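Long-range contact in SH2 domain-containing protein 3C (Homo sapiens, PDB 3T6G), which acts as an adapter in integrin-mediated adhesion and migration, its Cdc25-homology domain adopting a closed form that cannot carry out canonical nucleotide exchange but is required to bind BCAR1: residues R31-G36 against R284-S289. The protein carries 2 engineered substitutions. Residues are numbered along the deposited sequence; the frame is centred on the assembly and turned at random.
Sequences RPLEVG and RLLWGS
Leu33 and Pro32 lie against the C-terminal turn of helix 279-287. The backbone N of Leu33 donates to the carbonyl O of Leu285 at 3.0 Å. This bond is nearly straight, 174° at the hydrogen, and meets the acceptor almost in line with its C=O. Pro32 packs its ring carbons on the backbone of Leu286 and Trp287. Its CB lies 3.2 Å from the carbonyl O of Leu286, and its CG is turned to the carbonyl of Trp287. A type II turn from Arg31 to Glu34 presents both residues, with Leu33 at its third position. Gly288, the first residue to leave helical phi/psi, has positive phi, and its CA lies 3.8 Å from CA of Pro32. The contact joins the segment leading into helix 35-46 to a late helix of the Cdc25-homology (Ras-GEF) domain. On the apolar side, with CG anti to its carbonyl carbon (chi1 -56°), Leu33 brings CD2 to within 3.9 Å of CD2 of Leu286, and the two side chains cross at a slant. Phe303 of helix 296-314 touches both leucines. Glu34 N-caps helix 35-46; its OE2 takes a weak bond from Gly36 N, and OE1 accepts from Leu37 N.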
# COMPACT_ATOMS: atom_id res chain seq x y z
N ARG A 31 -25.48 -0.50 15.91
CA ARG A 31 -25.72 0.73 15.16
C ARG A 31 -24.39 1.40 14.84
O ARG A 31 -23.39 1.14 15.52
CB ARG A 31 -26.61 1.69 15.95
CG ARG A 31 -28.10 1.44 15.79
CD ARG A 31 -28.41 0.96 14.36
NE ARG A 31 -29.44 1.75 13.69
CZ ARG A 31 -29.82 1.57 12.43
NH1 ARG A 31 -29.26 0.62 11.68
NH2 ARG A 31 -30.76 2.35 11.90
N PRO A 32 -24.35 2.25 13.80
CA PRO A 32 -23.05 2.88 13.54
C PRO A 32 -22.78 4.01 14.52
O PRO A 32 -23.72 4.72 14.89
CB PRO A 32 -23.17 3.39 12.09
CG PRO A 32 -24.64 3.51 11.82
CD PRO A 32 -25.40 2.67 12.85
N LEU A 33 -21.54 4.14 14.98
CA LEU A 33 -21.15 5.24 15.85
C LEU A 33 -21.93 5.30 17.18
O LEU A 33 -22.24 6.37 17.68
CB LEU A 33 -21.23 6.58 15.10
CG LEU A 33 -20.42 6.70 13.79
CD1 LEU A 33 -20.62 8.06 13.14
CD2 LEU A 33 -18.93 6.44 13.99
N GLU A 34 -22.24 4.13 17.74
CA GLU A 34 -22.88 4.08 19.04
C GLU A 34 -22.02 4.83 20.08
O GLU A 34 -20.82 4.60 20.19
CB GLU A 34 -23.11 2.62 19.47
CG GLU A 34 -24.06 2.44 20.68
CD GLU A 34 -23.40 2.73 22.03
OE1 GLU A 34 -22.22 2.37 22.21
OE2 GLU A 34 -24.07 3.31 22.93
N VAL A 35 -22.66 5.73 20.84
CA VAL A 35 -21.91 6.62 21.72
C VAL A 35 -21.12 5.90 22.80
O VAL A 35 -19.95 6.24 23.04
CB VAL A 35 -22.81 7.70 22.36
CG1 VAL A 35 -23.57 8.46 21.27
CG2 VAL A 35 -23.77 7.07 23.36
N GLY A 36 -21.74 4.93 23.45
CA GLY A 36 -21.06 4.17 24.48
C GLY A 36 -19.76 3.60 23.93
O GLY A 36 -18.71 3.66 24.56
N ARG A 284 -17.33 -2.26 11.47
CA ARG A 284 -18.56 -2.40 12.27
C ARG A 284 -18.84 -1.19 13.15
O ARG A 284 -19.97 -0.70 13.24
CB ARG A 284 -18.47 -3.65 13.13
CG ARG A 284 -18.82 -4.92 12.37
CD ARG A 284 -20.31 -5.01 12.24
NE ARG A 284 -20.73 -6.40 12.18
CZ ARG A 284 -21.35 -7.05 13.15
NH1 ARG A 284 -21.65 -6.43 14.28
NH2 ARG A 284 -21.68 -8.32 12.98
N LEU A 285 -17.80 -0.71 13.83
CA LEU A 285 -17.91 0.51 14.63
C LEU A 285 -18.42 1.66 13.78
O LEU A 285 -19.42 2.28 14.10
CB LEU A 285 -16.55 0.90 15.19
CG LEU A 285 -16.45 2.27 15.83
CD1 LEU A 285 -17.34 2.31 17.05
CD2 LEU A 285 -15.01 2.55 16.20
N LEU A 286 -17.71 1.93 12.70
CA LEU A 286 -17.99 3.09 11.87
C LEU A 286 -19.32 2.97 11.12
O LEU A 286 -20.15 3.88 11.14
CB LEU A 286 -16.83 3.29 10.90
CG LEU A 286 -15.55 3.67 11.67
CD1 LEU A 286 -14.32 3.61 10.80
CD2 LEU A 286 -15.70 5.05 12.29
N TRP A 287 -19.55 1.84 10.49
CA TRP A 287 -20.70 1.75 9.61
C TRP A 287 -21.86 0.93 10.15
O TRP A 287 -22.94 0.91 9.56
CB TRP A 287 -20.27 1.31 8.21
CG TRP A 287 -19.33 2.32 7.56
CD1 TRP A 287 -19.69 3.49 6.95
CD2 TRP A 287 -17.90 2.26 7.51
NE1 TRP A 287 -18.57 4.16 6.51
CE2 TRP A 287 -17.45 3.42 6.84
CE3 TRP A 287 -16.94 1.34 7.95
CZ2 TRP A 287 -16.11 3.68 6.60
CZ3 TRP A 287 -15.60 1.60 7.71
CH2 TRP A 287 -15.20 2.76 7.04
N GLY A 288 -21.65 0.29 11.30
CA GLY A 288 -22.67 -0.57 11.90
C GLY A 288 -22.83 -1.86 11.10
O GLY A 288 -22.38 -1.94 9.95
N SER A 289 -23.44 -2.88 11.69
CA SER A 289 -23.77 -4.08 10.91
C SER A 289 -24.71 -3.62 9.81
O SER A 289 -25.39 -2.60 9.95
CB SER A 289 -24.42 -5.16 11.78
OG SER A 289 -25.65 -4.74 12.33